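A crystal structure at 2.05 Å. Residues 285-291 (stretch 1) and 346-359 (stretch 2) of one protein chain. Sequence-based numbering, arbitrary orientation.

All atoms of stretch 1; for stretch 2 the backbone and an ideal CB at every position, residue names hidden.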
# COMPACT_ATOMS: atom_id res chain seq x y z
N SER B 285 -20.28 10.98 -40.50
CA SER B 285 -21.31 10.09 -40.00
C SER B 285 -21.16 8.74 -40.66
O SER B 285 -20.72 8.64 -41.80
CB SER B 285 -22.70 10.65 -40.27
OG SER B 285 -23.12 11.47 -39.20
N ARG B 286 -21.56 7.71 -39.92
CA ARG B 286 -21.40 6.34 -40.35
C ARG B 286 -22.40 5.49 -39.57
O ARG B 286 -22.54 5.65 -38.37
CB ARG B 286 -19.96 5.88 -40.10
CG ARG B 286 -19.59 4.54 -40.68
CD ARG B 286 -18.08 4.42 -40.72
NE ARG B 286 -17.64 3.04 -40.90
CZ ARG B 286 -16.39 2.70 -41.20
NH1 ARG B 286 -15.48 3.65 -41.37
NH2 ARG B 286 -16.05 1.42 -41.35
N ILE B 287 -23.12 4.62 -40.26
CA ILE B 287 -24.02 3.73 -39.54
C ILE B 287 -23.29 2.40 -39.30
O ILE B 287 -22.69 1.83 -40.20
CB ILE B 287 -25.33 3.51 -40.31
CG1 ILE B 287 -26.16 4.80 -40.29
CG2 ILE B 287 -26.14 2.36 -39.70
CD1 ILE B 287 -27.45 4.73 -41.12
N ILE B 288 -23.30 1.94 -38.06
CA ILE B 288 -22.69 0.65 -37.75
C ILE B 288 -23.76 -0.32 -37.25
O ILE B 288 -24.83 0.09 -36.81
CB ILE B 288 -21.55 0.79 -36.71
CG1 ILE B 288 -22.07 1.43 -35.43
CG2 ILE B 288 -20.40 1.60 -37.27
CD1 ILE B 288 -22.32 0.43 -34.30
N ARG B 289 -23.47 -1.61 -37.34
CA ARG B 289 -24.38 -2.62 -36.80
C ARG B 289 -23.67 -3.42 -35.72
O ARG B 289 -22.48 -3.74 -35.85
CB ARG B 289 -24.89 -3.52 -37.93
CG ARG B 289 -25.93 -4.55 -37.53
CD ARG B 289 -26.45 -5.27 -38.77
NE ARG B 289 -27.22 -6.46 -38.46
CZ ARG B 289 -28.52 -6.46 -38.20
NH1 ARG B 289 -29.20 -5.31 -38.21
NH2 ARG B 289 -29.15 -7.60 -37.93
N ILE B 290 -24.37 -3.72 -34.63
CA ILE B 290 -23.82 -4.55 -33.56
C ILE B 290 -24.84 -5.65 -33.23
O ILE B 290 -26.03 -5.38 -33.12
CB ILE B 290 -23.47 -3.70 -32.31
CG1 ILE B 290 -22.93 -4.58 -31.19
CG2 ILE B 290 -24.66 -2.90 -31.83
CD1 ILE B 290 -21.53 -5.09 -31.47
N GLU B 291 -24.37 -6.90 -33.12
CA GLU B 291 -25.22 -8.06 -32.84
C GLU B 291 -24.72 -8.85 -31.63
O GLU B 291 -23.52 -8.91 -31.35
CB GLU B 291 -25.27 -9.00 -34.04
CG GLU B 291 -26.17 -8.59 -35.19
CD GLU B 291 -26.29 -9.70 -36.25
OE1 GLU B 291 -25.71 -10.79 -36.04
OE2 GLU B 291 -26.97 -9.48 -37.28
N UNK B 346 -12.70 6.28 -33.06
CA UNK B 346 -13.93 5.62 -32.65
C UNK B 346 -14.11 4.27 -33.32
O UNK B 346 -14.38 3.27 -32.66
CB UNK B 346 -15.13 6.51 -32.96
N UNK B 347 -13.98 4.25 -34.64
CA UNK B 347 -14.16 3.01 -35.39
C UNK B 347 -13.13 1.95 -34.97
O UNK B 347 -13.47 0.76 -34.89
CB UNK B 347 -14.05 3.28 -36.89
N UNK B 348 -11.91 2.37 -34.66
CA UNK B 348 -10.90 1.44 -34.16
C UNK B 348 -11.35 0.77 -32.87
O UNK B 348 -11.17 -0.42 -32.68
CB UNK B 348 -9.57 2.17 -33.93
N UNK B 349 -11.95 1.54 -31.98
CA UNK B 349 -12.45 0.98 -30.73
C UNK B 349 -13.65 0.04 -31.00
O UNK B 349 -13.73 -1.07 -30.46
CB UNK B 349 -12.85 2.10 -29.77
N UNK B 350 -14.56 0.46 -31.87
CA UNK B 350 -15.76 -0.32 -32.15
C UNK B 350 -15.47 -1.63 -32.89
O UNK B 350 -16.17 -2.63 -32.70
CB UNK B 350 -16.74 0.52 -32.97
N UNK B 351 -14.45 -1.61 -33.75
CA UNK B 351 -14.03 -2.81 -34.47
C UNK B 351 -13.75 -3.96 -33.49
O UNK B 351 -14.18 -5.09 -33.71
CB UNK B 351 -12.79 -2.52 -35.31
N UNK B 352 -13.08 -3.65 -32.38
CA UNK B 352 -12.81 -4.65 -31.34
C UNK B 352 -14.06 -5.19 -30.65
O UNK B 352 -14.09 -6.33 -30.19
CB UNK B 352 -11.88 -4.05 -30.28
N UNK B 353 -15.11 -4.38 -30.58
CA UNK B 353 -16.36 -4.85 -30.00
C UNK B 353 -17.17 -5.65 -31.01
O UNK B 353 -18.24 -6.16 -30.69
CB UNK B 353 -17.18 -3.67 -29.48
N UNK B 354 -16.66 -5.76 -32.23
CA UNK B 354 -17.36 -6.53 -33.24
C UNK B 354 -18.37 -5.73 -34.05
O UNK B 354 -19.24 -6.31 -34.70
CB UNK B 354 -18.07 -7.71 -32.57
N UNK B 355 -18.28 -4.40 -34.00
CA UNK B 355 -19.10 -3.56 -34.87
C UNK B 355 -18.73 -3.85 -36.32
O UNK B 355 -17.55 -3.98 -36.65
CB UNK B 355 -18.91 -2.08 -34.54
N UNK B 356 -19.74 -3.98 -37.18
CA UNK B 356 -19.49 -4.26 -38.58
C UNK B 356 -20.26 -3.27 -39.44
O UNK B 356 -21.10 -2.50 -38.93
CB UNK B 356 -19.88 -5.70 -38.93
N UNK B 357 -19.95 -3.29 -40.73
CA UNK B 357 -20.68 -2.52 -41.72
C UNK B 357 -21.93 -3.29 -42.13
O UNK B 357 -21.93 -4.53 -42.13
CB UNK B 357 -19.80 -2.22 -42.93
N UNK B 358 -22.99 -2.55 -42.46
CA UNK B 358 -24.12 -3.12 -43.20
C UNK B 358 -23.50 -3.71 -44.47
O UNK B 358 -22.64 -3.07 -45.08
CB UNK B 358 -25.20 -2.08 -43.51
N UNK B 359 -23.93 -4.93 -44.87
CA UNK B 359 -23.25 -5.72 -45.92
C UNK B 359 -23.07 -5.03 -47.28
O UNK B 359 -22.26 -5.50 -48.09
CB UNK B 359 -24.04 -7.01 -46.14

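Stretch 1 is a strand; stretch 2 opens as a helix, then runs back along it as a loop.

Position 346 is helical, and its ideal CB has nothing of stretch 1 within 5.5 Å, so many helix-compatible residues would do; it is I346. At 347 the CA-to-CB bond points toward the strand, with the ideal CB 4.7 Å from R286 NH1. A branched or long apolar residue could cover both the arginine and the nearby isoleucine, though a polar or acidic one could also address the charge. The residue is I347: its CD1 lies 4.1 Å from R286 CD and 4.4 Å from I288 CG2, while its CG2 sits over one face of the guanidinium, leaving the edge free for a polar partner.

Positions 348 and 349 are out of reach, and stretch 1 sets no preference there; they are S348 and L349. The bond at 350 again points toward the strand, but across a gap that a CB alone cannot span. A long apolar side chain suits it, and L350 reaches I288 CG1 with its CD1 at 4.4 Å. At 351 and 352 the ideal CB has nothing of stretch 1 within 5.5 Å, so again no preference is set; they are I351 and D352, neither in contact.

At 353 the bond runs sideways, with the ideal CB 5.0 Å from I290 CD1. Several apolar sizes would do. L353 is found, and its closest approach is through the backbone, O to I290 CD1 at 3.5 Å.

Position 354 has phi 89° and psi 17°, and a CB there would be jammed against the carbonyl O of the preceding residue. This calls for glycine, and G354, the first residue after the helix to leave helical angles, forms a Schellman motif, with its N bonded to I351 O (3.0 Å) and the N of 355 to L350 O (3.0 Å). One water accepts from E291 N (2.8 Å) and donates to G354 O (2.9 Å).

At 355 the ideal CB is already 4.1 Å from R289 O and 4.2 Å from I288 CD1, so a small apolar residue fits neatly. A355 packs its CB on I288 CD1, and its CA makes a CA-H...O contact with R289 O at 3.5 Å.

Position 356 pairs with R289 through its backbone: R289 N donates to the carbonyl O of 356 (3.0 Å) and the N of 356 to R289 O (3.1 Å), a single antiparallel bridge. Since the main chain does the bonding, many side chains would serve, with beta-branched ones suiting the extended backbone. V356 places CG2 4.3 Å from R289 CB.

At 357 the bond points away, yet the ideal CB is 5.5 Å from R286 NH2. An acid or a polar acceptor able to turn back would suit. D357 does so: OD1 meets R286 NH2 at the guanidinium edge, 3.3 Å away, in a salt bridge whose hydrogen bond is weak.

At 358 the ideal CB touches nothing, but a longer apolar chain could reach I287 and the aliphatic part of R289. L358 puts CD1 4.0 Å from I287 CG2 and CD2 4.0 Å from R289 CB; a water links L358 N (3.2 Å) to I287 O (2.7 Å). Position 359 is out of reach and many residues would do; it is P359, poorly ordered and without contact.

Stretch 2 346-359: IISLLIDLGAVDLP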
# COMPACT_ATOMS: atom_id res chain seq x y z
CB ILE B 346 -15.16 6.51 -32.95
CG1 ILE B 346 -15.17 7.76 -32.06
CG2 ILE B 346 -16.46 5.73 -32.79
CD1 ILE B 346 -16.08 8.88 -32.56
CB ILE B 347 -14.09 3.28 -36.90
CG1 ILE B 347 -15.21 4.25 -37.30
CG2 ILE B 347 -14.21 1.99 -37.70
CD1 ILE B 347 -16.59 3.76 -36.93
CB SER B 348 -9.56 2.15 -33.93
OG SER B 348 -8.99 2.54 -35.17
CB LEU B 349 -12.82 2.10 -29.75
CG LEU B 349 -11.63 2.97 -29.30
CD1 LEU B 349 -12.09 4.29 -28.65
CD2 LEU B 349 -10.71 2.21 -28.35
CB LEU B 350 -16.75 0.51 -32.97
CG LEU B 350 -17.40 1.66 -32.22
CD1 LEU B 350 -18.40 2.40 -33.13
CD2 LEU B 350 -18.07 1.15 -30.95
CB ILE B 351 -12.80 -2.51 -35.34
CG1 ILE B 351 -13.23 -1.80 -36.63
CG2 ILE B 351 -12.06 -3.79 -35.72
CD1 ILE B 351 -12.07 -1.23 -37.43
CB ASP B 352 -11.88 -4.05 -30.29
CG ASP B 352 -10.53 -3.71 -30.87
OD1 ASP B 352 -9.91 -2.72 -30.40
OD2 ASP B 352 -10.09 -4.43 -31.79
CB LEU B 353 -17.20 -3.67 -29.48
CG LEU B 353 -16.92 -3.16 -28.07
CD1 LEU B 353 -15.44 -2.92 -27.88
CD2 LEU B 353 -17.71 -1.89 -27.82
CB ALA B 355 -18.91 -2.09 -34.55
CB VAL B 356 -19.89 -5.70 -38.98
CG1 VAL B 356 -19.10 -6.74 -38.14
CG2 VAL B 356 -21.39 -5.90 -38.83
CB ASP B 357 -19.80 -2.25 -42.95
CG ASP B 357 -18.60 -1.35 -42.65
OD1 ASP B 357 -18.55 -0.75 -41.54
OD2 ASP B 357 -17.69 -1.24 -43.50
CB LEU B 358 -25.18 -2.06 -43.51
CG LEU B 358 -25.42 -0.95 -42.47
CD1 LEU B 358 -26.28 0.18 -43.04
CD2 LEU B 358 -26.04 -1.48 -41.19
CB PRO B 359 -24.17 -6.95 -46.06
CG PRO B 359 -24.88 -7.04 -44.76
CD PRO B 359 -25.10 -5.63 -44.31
O HOH W 1 -22.44 0.57 -42.63
O HOH W 2 -21.75 -7.51 -34.00
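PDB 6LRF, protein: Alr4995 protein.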